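Local structure of SLT domain-containing protein (Bdellovibrio bacteriovorus HD100, 6TAB) at residues N104-I109 against Q127-W132; P110-L115 against G212-K217. The protein is a lysozyme-like peptidoglycan hydrolase of the SLT family with altered substrate specificity that facilitates exit of the predator from its prey cell. One frame throughout, in Å; residues are numbered along the deposited sequence.

Contact 1: residues N104-I109 against Q127-W132; sequences NLLDVI and QRKQYW
Leu105 lays its CD1 methyl over one face of the Trp132 indole, 3.9 Å from the centroid of the six-membered ring and 18° off its normal, a CH-pi contact displaced toward the rim. CG of Leu105 stands anti to the backbone N (chi1 174°), which brings it to 4.2 Å from Trp132 CE2. Leu105 CD1 sits above the CE2-CZ2 bond of Trp132, and Leu105 CD2 lies 4.1 Å from Trp132 CG. The opposite face of the ring carries CD2 of Tyr131, and Trp132 NE1 is hydrogen-bonded to Tyr120 OH. Leu106 runs antiparallel alongside the tryptophan and splits its methyls: CD2 sits 3.9 Å from Trp132 CD1 and equally near Arg128 CB, whereas CD1 meets CG of Lys129, whose amino group runs on to a salt bridge with Asp99. Arg128, Lys129 and Trp132 are the residues of helix 125-144 that meet the loop after helix 87-101 in this lysozyme-like domain, Leu98 touching both leucines and Val208 of helix 193-211 touching Leu105. Leu106 O takes a hydrogen bond from Arg128 NE at 2.9 Å, bent to 132° at the hydrogen, and a weak second one from Arg128 NH2 at 3.1 Å. The same NH2 weakly donates to a water in the guanidinium plane, which in turn donates to Asp107 OD1 at 2.8 Å.

Contact 2: residues P110-L115 against G212-K217; sequences PADRSL and GRIAGK
The Asp112 carboxylate and the Arg213 guanidinium are turned 54° apart, and Asp112 OD2 lies well out of the guanidinium plane, 4.0 Å from Arg213 NH2, with no guanidinium N-H aimed at it. CB of Asp112 and CB of Ala111 approach the guanidinium obliquely, while Ala215 O, in its plane, accepts a nearly straight bond from Arg213 NE at 2.8 Å. The carboxylate edge instead faces two successive backbone amides. Ile214 N donates to Asp112 OD1 at 2.9 Å, almost linear at 175°, and Ala215 N donates to Asp112 OD2 at 2.9 Å, each carboxylate oxygen accepting on its syn lone pair. A chi1 of 53° places Asp112 CG between its own backbone N and carbonyl carbon, 3.5 Å from Ile214 N. Ahead of it, Ala111 N bonds to Gly212 O at 2.8 Å, and Pro110 CB and CG rest on Ile214 CG1. The type I turn from Pro110 to Arg113 joins the start of helix 113-116 to the loop that Gly212, with positive phi, opens after helix 193-211. A water donates to Asp112 OD2 and accepts from Arg213 NH2. With two amides and a water on the buried carboxylate, and a positive charge nearby, Asp112 is probably held as the anion.

How the contacts relate
The centres of contacts 1 and 2 lie about 13 Å apart, and residues 104-109 run directly into 110-115, making one continuous connection from helix 87-101 to helix 113-116. Along the chain the segments alternate: this connection comes first, then 127-132 on helix 125-144, and finally 212-217 after helix 193-211. The contacts also touch, Trp132 CH2 lying 3.9 Å from Ile214 CG1, with Tyr131 likewise packed on Ile214 and Val108 on Gly212. The connection is therefore fixed to helix 125-144 in its first half and to the loop beyond helix 193-211 in its second, so that it ties the two together within one lysozyme-like fold.

Contact 1: residues N104-I109 against Q127-W132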
# COMPACT_ATOMS: atom_id res chain seq x y z
N ASN A 104 -6.09 -0.17 -13.04
CA ASN A 104 -7.15 -1.09 -12.58
C ASN A 104 -7.57 -0.77 -11.15
O ASN A 104 -8.78 -0.70 -10.83
CB ASN A 104 -6.75 -2.57 -12.78
CG ASN A 104 -6.33 -2.82 -14.21
OD1 ASN A 104 -7.14 -2.72 -15.14
ND2 ASN A 104 -5.03 -3.07 -14.40
N LEU A 105 -6.58 -0.48 -10.28
CA LEU A 105 -6.85 -0.04 -8.90
C LEU A 105 -7.85 1.14 -8.90
O LEU A 105 -8.81 1.19 -8.08
CB LEU A 105 -5.53 0.34 -8.22
CG LEU A 105 -5.62 0.96 -6.81
CD1 LEU A 105 -6.24 -0.01 -5.80
CD2 LEU A 105 -4.25 1.41 -6.32
N LEU A 106 -7.58 2.12 -9.77
CA LEU A 106 -8.33 3.40 -9.81
C LEU A 106 -9.68 3.32 -10.54
O LEU A 106 -10.42 4.29 -10.59
CB LEU A 106 -7.41 4.50 -10.39
CG LEU A 106 -6.21 4.88 -9.50
CD1 LEU A 106 -5.18 5.67 -10.26
CD2 LEU A 106 -6.64 5.63 -8.24
N ASP A 107 -10.03 2.15 -11.08
CA ASP A 107 -11.37 1.86 -11.69
C ASP A 107 -12.28 1.06 -10.74
O ASP A 107 -13.46 0.85 -11.05
CB ASP A 107 -11.25 1.11 -13.03
CG ASP A 107 -10.91 2.00 -14.23
OD1 ASP A 107 -11.21 3.20 -14.20
OD2 ASP A 107 -10.37 1.46 -15.20
N VAL A 108 -11.76 0.53 -9.63
CA VAL A 108 -12.60 -0.29 -8.71
C VAL A 108 -13.54 0.62 -7.90
O VAL A 108 -13.12 1.67 -7.40
CB VAL A 108 -11.70 -1.11 -7.74
CG1 VAL A 108 -12.50 -1.94 -6.75
CG2 VAL A 108 -10.74 -1.97 -8.50
N ILE A 109 -14.78 0.19 -7.68
CA ILE A 109 -15.62 0.79 -6.69
C ILE A 109 -15.74 -0.28 -5.56
O ILE A 109 -16.42 -1.35 -5.71
CB ILE A 109 -17.05 1.18 -7.19
CG1 ILE A 109 -16.92 2.22 -8.30
CG2 ILE A 109 -17.98 1.67 -6.07
CD1 ILE A 109 -18.20 2.58 -8.99
N GLN A 127 -9.01 12.97 -6.95
CA GLN A 127 -9.27 12.67 -5.53
C GLN A 127 -8.93 11.21 -5.17
O GLN A 127 -8.42 10.93 -4.06
CB GLN A 127 -10.71 13.04 -5.15
CG GLN A 127 -11.04 14.55 -5.15
CD GLN A 127 -12.52 14.82 -4.94
OE1 GLN A 127 -13.39 14.13 -5.52
NE2 GLN A 127 -12.83 15.77 -4.07
N ARG A 128 -9.24 10.26 -6.09
CA ARG A 128 -8.87 8.83 -5.82
C ARG A 128 -7.33 8.70 -5.74
O ARG A 128 -6.84 7.86 -4.94
CB ARG A 128 -9.49 7.89 -6.89
CG ARG A 128 -11.02 7.81 -6.85
CD ARG A 128 -11.67 6.70 -7.68
NE ARG A 128 -11.34 6.66 -9.10
CZ ARG A 128 -11.97 7.31 -10.07
NH1 ARG A 128 -12.87 8.26 -9.79
NH2 ARG A 128 -11.68 7.01 -11.34
N LYS A 129 -6.58 9.42 -6.59
CA LYS A 129 -5.09 9.36 -6.50
C LYS A 129 -4.61 9.94 -5.14
O LYS A 129 -3.70 9.39 -4.51
CB LYS A 129 -4.42 10.05 -7.68
CG LYS A 129 -4.64 9.32 -9.01
CD LYS A 129 -3.56 9.50 -10.08
CE LYS A 129 -3.29 10.91 -10.49
NZ LYS A 129 -2.27 11.09 -11.55
N GLN A 130 -5.22 11.06 -4.68
CA GLN A 130 -4.89 11.60 -3.35
C GLN A 130 -5.19 10.57 -2.25
O GLN A 130 -4.38 10.45 -1.28
CB GLN A 130 -5.63 12.93 -3.11
CG GLN A 130 -5.11 14.11 -3.94
CD GLN A 130 -5.98 15.33 -3.78
OE1 GLN A 130 -6.32 15.74 -2.67
NE2 GLN A 130 -6.33 15.97 -4.89
N TYR A 131 -6.35 9.89 -2.32
CA TYR A 131 -6.76 8.88 -1.34
C TYR A 131 -5.70 7.76 -1.25
O TYR A 131 -5.22 7.38 -0.17
CB TYR A 131 -8.16 8.30 -1.73
CG TYR A 131 -8.57 7.17 -0.81
CD1 TYR A 131 -9.10 7.42 0.44
CD2 TYR A 131 -8.40 5.84 -1.17
CE1 TYR A 131 -9.40 6.41 1.35
CE2 TYR A 131 -8.73 4.81 -0.30
CZ TYR A 131 -9.23 5.08 0.97
OH TYR A 131 -9.50 4.06 1.85
N TRP A 132 -5.36 7.18 -2.42
CA TRP A 132 -4.44 6.02 -2.43
C TRP A 132 -3.03 6.41 -1.97
O TRP A 132 -2.36 5.59 -1.30
CB TRP A 132 -4.48 5.27 -3.79
CG TRP A 132 -5.68 4.37 -3.85
CD1 TRP A 132 -6.86 4.60 -4.50
CD2 TRP A 132 -5.90 3.18 -3.07
NE1 TRP A 132 -7.78 3.61 -4.23
CE2 TRP A 132 -7.21 2.71 -3.36
CE3 TRP A 132 -5.10 2.45 -2.19
CZ2 TRP A 132 -7.73 1.59 -2.70
CZ3 TRP A 132 -5.60 1.31 -1.61
CH2 TRP A 132 -6.91 0.89 -1.86
O HOH W 1 -10.37 5.81 -13.79

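Contact 2: residues P110-L115 against G212-K217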
# COMPACT_ATOMS: atom_id res chain seq x y z
N PRO A 110 -14.98 -0.18 -4.44
CA PRO A 110 -14.75 -1.30 -3.52
C PRO A 110 -15.98 -1.69 -2.67
O PRO A 110 -16.71 -0.79 -2.19
CB PRO A 110 -13.60 -0.88 -2.61
CG PRO A 110 -13.27 0.48 -2.96
CD PRO A 110 -14.13 0.98 -4.07
N ALA A 111 -16.17 -3.01 -2.44
CA ALA A 111 -17.32 -3.51 -1.67
C ALA A 111 -17.28 -3.09 -0.20
O ALA A 111 -18.36 -3.09 0.44
CB ALA A 111 -17.44 -5.00 -1.76
N ASP A 112 -16.09 -2.78 0.34
CA ASP A 112 -15.92 -2.32 1.74
C ASP A 112 -15.73 -0.80 1.82
O ASP A 112 -15.19 -0.30 2.84
CB ASP A 112 -14.80 -3.12 2.39
CG ASP A 112 -13.48 -3.14 1.63
OD1 ASP A 112 -13.41 -2.59 0.47
OD2 ASP A 112 -12.49 -3.74 2.20
N ARG A 113 -16.20 -0.02 0.84
CA ARG A 113 -16.19 1.45 0.95
C ARG A 113 -16.98 1.94 2.18
O ARG A 113 -16.57 2.95 2.78
CB ARG A 113 -16.68 2.08 -0.36
CG ARG A 113 -18.11 1.74 -0.75
CD ARG A 113 -18.38 2.07 -2.22
NE ARG A 113 -19.74 1.80 -2.69
CZ ARG A 113 -20.22 0.62 -3.14
NH1 ARG A 113 -19.44 -0.45 -3.28
NH2 ARG A 113 -21.50 0.58 -3.51
N SER A 114 -18.03 1.24 2.62
CA SER A 114 -18.78 1.74 3.80
C SER A 114 -17.89 1.79 5.06
O SER A 114 -18.18 2.57 5.97
CB SER A 114 -20.06 0.93 4.04
OG SER A 114 -19.80 -0.46 4.30
N LEU A 115 -16.88 0.92 5.12
CA LEU A 115 -15.89 0.89 6.21
C LEU A 115 -14.76 1.90 5.99
O LEU A 115 -14.47 2.74 6.86
CB LEU A 115 -15.32 -0.53 6.36
CG LEU A 115 -14.18 -0.70 7.38
CD1 LEU A 115 -14.61 -0.34 8.78
CD2 LEU A 115 -13.59 -2.11 7.35
N GLY A 212 -12.31 -6.94 -5.82
CA GLY A 212 -13.35 -5.92 -5.74
C GLY A 212 -13.50 -5.26 -4.37
O GLY A 212 -14.60 -4.74 -4.06
N ARG A 213 -12.43 -5.26 -3.55
CA ARG A 213 -12.48 -4.72 -2.18
C ARG A 213 -11.06 -4.42 -1.71
O ARG A 213 -10.07 -4.97 -2.25
CB ARG A 213 -13.25 -5.66 -1.24
CG ARG A 213 -12.65 -7.04 -1.11
CD ARG A 213 -13.55 -8.05 -0.37
NE ARG A 213 -13.71 -7.65 1.02
CZ ARG A 213 -14.84 -7.48 1.69
NH1 ARG A 213 -16.00 -7.85 1.18
NH2 ARG A 213 -14.79 -6.95 2.91
N ILE A 214 -10.97 -3.52 -0.72
CA ILE A 214 -9.68 -3.06 -0.18
C ILE A 214 -9.01 -4.09 0.73
O ILE A 214 -7.77 -4.29 0.65
CB ILE A 214 -9.85 -1.70 0.53
CG1 ILE A 214 -10.28 -0.62 -0.47
CG2 ILE A 214 -8.60 -1.29 1.32
CD1 ILE A 214 -10.77 0.69 0.15
N ALA A 215 -9.81 -4.74 1.59
CA ALA A 215 -9.26 -5.69 2.58
C ALA A 215 -10.39 -6.66 2.99
O ALA A 215 -11.34 -6.88 2.23
CB ALA A 215 -8.63 -4.91 3.73
N GLY A 216 -10.27 -7.25 4.18
CA GLY A 216 -11.29 -8.14 4.79
C GLY A 216 -11.06 -9.62 4.47
O GLY A 216 -10.26 -10.00 3.62
N LYS A 217 -11.74 -10.47 5.24
CA LYS A 217 -11.69 -11.91 5.10
C LYS A 217 -13.09 -12.39 4.66
O LYS A 217 -14.08 -12.09 5.32
CB LYS A 217 -11.26 -12.57 6.41
CG LYS A 217 -10.99 -14.07 6.34
CD LYS A 217 -10.74 -14.74 7.69
CE LYS A 217 -9.28 -14.95 7.99
NZ LYS A 217 -9.10 -16.05 8.96
O HOH W 2 -12.97 -4.99 4.67